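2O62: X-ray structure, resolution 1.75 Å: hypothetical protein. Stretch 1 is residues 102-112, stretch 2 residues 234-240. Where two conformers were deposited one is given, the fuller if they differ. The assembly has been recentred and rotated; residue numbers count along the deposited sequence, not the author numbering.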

# COMPACT_ATOMS: atom_id res chain seq x y z
N ASN A 102 -13.10 7.74 -8.10
CA ASN A 102 -13.56 8.61 -6.99
C ASN A 102 -13.03 8.22 -5.60
O ASN A 102 -13.54 8.70 -4.61
CB ASN A 102 -15.12 8.66 -6.92
CG ASN A 102 -15.75 7.37 -6.32
OD1 ASN A 102 -15.43 6.24 -6.77
ND2 ASN A 102 -16.67 7.54 -5.32
N ARG A 103 -12.10 7.28 -5.55
CA ARG A 103 -11.64 6.67 -4.31
C ARG A 103 -10.15 6.79 -4.15
O ARG A 103 -9.40 6.75 -5.13
CB ARG A 103 -11.96 5.16 -4.30
CG ARG A 103 -13.44 4.83 -4.09
CD ARG A 103 -14.00 5.08 -2.70
NE ARG A 103 -12.99 4.78 -1.69
CZ ARG A 103 -12.73 3.58 -1.20
NH1 ARG A 103 -13.53 2.56 -1.48
NH2 ARG A 103 -11.71 3.42 -0.36
N ARG A 104 -9.72 6.90 -2.90
CA ARG A 104 -8.36 6.55 -2.51
C ARG A 104 -8.45 5.51 -1.42
O ARG A 104 -9.42 5.49 -0.62
CB ARG A 104 -7.52 7.73 -2.05
CG ARG A 104 -7.58 8.92 -2.95
CD ARG A 104 -6.41 9.84 -2.75
NE ARG A 104 -6.42 10.46 -1.44
CZ ARG A 104 -5.54 11.36 -1.01
NH1 ARG A 104 -4.57 11.78 -1.79
NH2 ARG A 104 -5.65 11.86 0.22
N LEU A 105 -7.47 4.62 -1.39
CA LEU A 105 -7.30 3.69 -0.29
C LEU A 105 -5.87 3.78 0.10
O LEU A 105 -4.98 3.47 -0.73
CB LEU A 105 -7.59 2.23 -0.67
CG LEU A 105 -7.14 1.39 0.56
CD1 LEU A 105 -8.34 1.21 1.52
CD2 LEU A 105 -6.44 0.16 0.34
N ARG A 106 -5.63 4.22 1.33
CA ARG A 106 -4.28 4.50 1.78
C ARG A 106 -4.02 3.66 3.01
O ARG A 106 -4.83 3.67 3.95
CB ARG A 106 -4.06 5.96 2.07
CG ARG A 106 -4.52 6.79 0.97
CD ARG A 106 -4.09 8.24 1.06
NE ARG A 106 -4.88 9.06 1.95
CZ ARG A 106 -4.40 9.79 2.96
NH1 ARG A 106 -3.12 9.77 3.29
NH2 ARG A 106 -5.20 10.60 3.63
N LEU A 107 -2.95 2.89 2.97
CA LEU A 107 -2.64 1.97 4.05
C LEU A 107 -1.28 2.30 4.65
O LEU A 107 -0.28 2.27 3.96
CB LEU A 107 -2.70 0.51 3.55
CG LEU A 107 -2.76 -0.62 4.61
CD1 LEU A 107 -3.54 -1.80 4.12
CD2 LEU A 107 -1.38 -1.10 4.94
N VAL A 108 -1.27 2.59 5.95
CA VAL A 108 -0.07 2.77 6.72
C VAL A 108 0.23 1.54 7.60
O VAL A 108 -0.65 1.02 8.31
CB VAL A 108 -0.21 4.00 7.64
CG1 VAL A 108 1.07 4.29 8.33
CG2 VAL A 108 -0.66 5.19 6.85
N GLN A 109 1.47 1.08 7.51
CA GLN A 109 2.02 0.07 8.40
C GLN A 109 3.02 0.66 9.34
O GLN A 109 3.83 1.52 8.95
CB GLN A 109 2.72 -1.05 7.60
CG GLN A 109 1.82 -1.79 6.59
CD GLN A 109 2.41 -3.08 6.07
OE1 GLN A 109 3.06 -3.84 6.82
NE2 GLN A 109 2.14 -3.38 4.81
N LEU A 110 2.99 0.19 10.58
CA LEU A 110 3.79 0.71 11.68
C LEU A 110 4.42 -0.46 12.41
O LEU A 110 3.71 -1.38 12.84
CB LEU A 110 2.93 1.52 12.63
CG LEU A 110 2.20 2.71 12.03
CD1 LEU A 110 1.26 3.27 13.05
CD2 LEU A 110 3.17 3.81 11.56
N PHE A 111 5.75 -0.46 12.49
CA PHE A 111 6.52 -1.49 13.17
C PHE A 111 7.14 -0.94 14.43
O PHE A 111 7.51 0.24 14.51
CB PHE A 111 7.62 -2.07 12.23
CG PHE A 111 7.05 -2.85 11.05
CD1 PHE A 111 6.41 -2.19 10.01
CD2 PHE A 111 7.10 -4.24 11.02
CE1 PHE A 111 5.87 -2.88 8.92
CE2 PHE A 111 6.55 -4.93 9.93
CZ PHE A 111 5.93 -4.23 8.90
N ASP A 112 7.31 -1.83 15.40
CA ASP A 112 7.89 -1.48 16.68
C ASP A 112 9.41 -1.55 16.69
O ASP A 112 10.05 -1.75 15.66
CB ASP A 112 7.23 -2.31 17.79
CG ASP A 112 7.60 -3.77 17.77
OD1 ASP A 112 8.66 -4.10 17.26
OD2 ASP A 112 6.80 -4.56 18.31
N PHE A 234 10.55 -4.96 2.30
CA PHE A 234 9.48 -4.69 1.33
C PHE A 234 8.20 -4.42 2.13
O PHE A 234 7.78 -5.25 2.92
CB PHE A 234 9.29 -5.88 0.39
CG PHE A 234 10.57 -6.30 -0.32
CD1 PHE A 234 10.92 -5.73 -1.53
CD2 PHE A 234 11.40 -7.28 0.23
CE1 PHE A 234 12.09 -6.09 -2.18
CE2 PHE A 234 12.59 -7.63 -0.41
CZ PHE A 234 12.93 -7.04 -1.62
N LEU A 235 7.65 -3.22 1.98
CA LEU A 235 6.37 -2.85 2.57
C LEU A 235 5.34 -3.01 1.44
O LEU A 235 5.50 -2.42 0.40
CB LEU A 235 6.47 -1.40 2.97
CG LEU A 235 5.38 -0.78 3.76
CD1 LEU A 235 5.46 -1.31 5.16
CD2 LEU A 235 5.51 0.75 3.69
N GLU A 236 4.32 -3.84 1.64
CA GLU A 236 3.37 -4.17 0.57
C GLU A 236 1.94 -4.05 1.08
O GLU A 236 1.63 -4.32 2.25
CB GLU A 236 3.58 -5.58 -0.09
CG GLU A 236 2.59 -5.93 -1.32
CD GLU A 236 2.98 -7.22 -2.09
OE1 GLU A 236 3.77 -7.98 -1.50
OE2 GLU A 236 2.53 -7.48 -3.25
N ALA A 237 1.10 -3.59 0.17
CA ALA A 237 -0.33 -3.54 0.36
C ALA A 237 -0.97 -3.87 -0.99
O ALA A 237 -0.35 -3.77 -2.04
CB ALA A 237 -0.75 -2.13 0.80
N GLY A 238 -2.23 -4.18 -0.92
CA GLY A 238 -3.04 -4.57 -2.07
C GLY A 238 -4.42 -4.00 -1.92
O GLY A 238 -4.87 -3.70 -0.80
N TRP A 239 -5.11 -3.88 -3.04
CA TRP A 239 -6.48 -3.42 -3.04
C TRP A 239 -7.23 -4.12 -4.14
O TRP A 239 -6.90 -3.91 -5.30
CB TRP A 239 -6.51 -1.93 -3.31
CG TRP A 239 -7.81 -1.25 -3.12
CD1 TRP A 239 -8.88 -1.69 -2.37
CD2 TRP A 239 -8.19 -0.00 -3.66
NE1 TRP A 239 -9.87 -0.76 -2.38
CE2 TRP A 239 -9.48 0.29 -3.17
CE3 TRP A 239 -7.54 0.95 -4.46
CZ2 TRP A 239 -10.14 1.47 -3.48
CZ3 TRP A 239 -8.19 2.12 -4.76
CH2 TRP A 239 -9.49 2.38 -4.27
N LEU A 240 -8.24 -4.92 -3.77
CA LEU A 240 -9.13 -5.59 -4.71
C LEU A 240 -10.21 -4.56 -5.08
O LEU A 240 -11.25 -4.41 -4.41
CB LEU A 240 -9.76 -6.83 -4.08
CG LEU A 240 -10.63 -7.69 -4.99
CD1 LEU A 240 -9.76 -8.35 -6.08
CD2 LEU A 240 -11.38 -8.74 -4.20

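Two β-strands, residues 103-111 and 234-240, pack against each other through their side chains. They run in roughly opposite directions, at 151° between their N-to-C vectors, and their axes come no nearer than 8.4 Å. At that spacing the contact is made chiefly by side chains. In the first strand the odd-numbered residues Arg103, Leu105, Leu107, Gln109 and Phe111 direct their CA-to-CB bonds toward the second strand, as the alternation of an extended chain requires, and 419 Å² of surface, summed over both sides, is buried between the stretches.

Phe234 begins the second stretch out of reach of the first, and the contact starts at Leu235. Its CA-to-CB bond points sideways, but with chi1 t and chi2 p the end of the side chain comes nearer. CD1 of Leu235 lies 3.6 Å from CD of Gln109 and 4.1 Å from CE1 of Phe111, approaching the Phe111 ring obliquely. A branched aliphatic side chain can thus fill the space beside both the aliphatic-to-amide portion of a glutamine and an aromatic ring.

The CA-to-CB bond of Glu236 points away from the first strand, and the residue, which is partly exposed, takes part mainly through its backbone. Gln109, extended by its m, t side chain, brings NE2 to 2.8 Å from O of Glu236. Glutamine suits this site because it is long enough to span the gap between strands while presenting a polar end near a main-chain carbonyl; its OE1 and NE2 have hydrogen-bonding partners elsewhere in the structure.

At Ala237 the strands are at their closest in register, CA of Ala237 lying 7.0 Å from CA of Leu107. The small methyl group points toward the other strand and fits this narrow spacing, with CB of Ala237 4.3 Å from CB of Leu107. Both residues are buried, and the contact is purely apolar.

Gly238, with no side chain, contributes backbone alone; O of Gly238 lies 4.3 Å from CD2 of Leu105.

Trp239 is the dominant residue of the second strand, with 100 Å² covered by the first. Its CA-to-CB bond points toward that strand, and its indole offers different surfaces to Leu105 and Arg103. Leu105 packs over one face: its CB sits 3.7 Å from the centroid of the six-membered ring of Trp239, only 10° off the ring normal, a CH-pi contact. Near the ring plane, at the edge, CB of Arg103 approaches CH2 of Trp239 to 3.7 Å. The Arg103 side chain then folds back through three m torsions, so that CZ2 of Trp239 lies over one face of its guanidinium. The rim of the indole covers that face, while the guanidinium nitrogens remain free to bond at their periphery: NH2 of Arg103 donates to O of Arg104 at 3.1 Å, and further partners lie elsewhere in the structure. Leu240, the last residue, makes no contact with the first stretch.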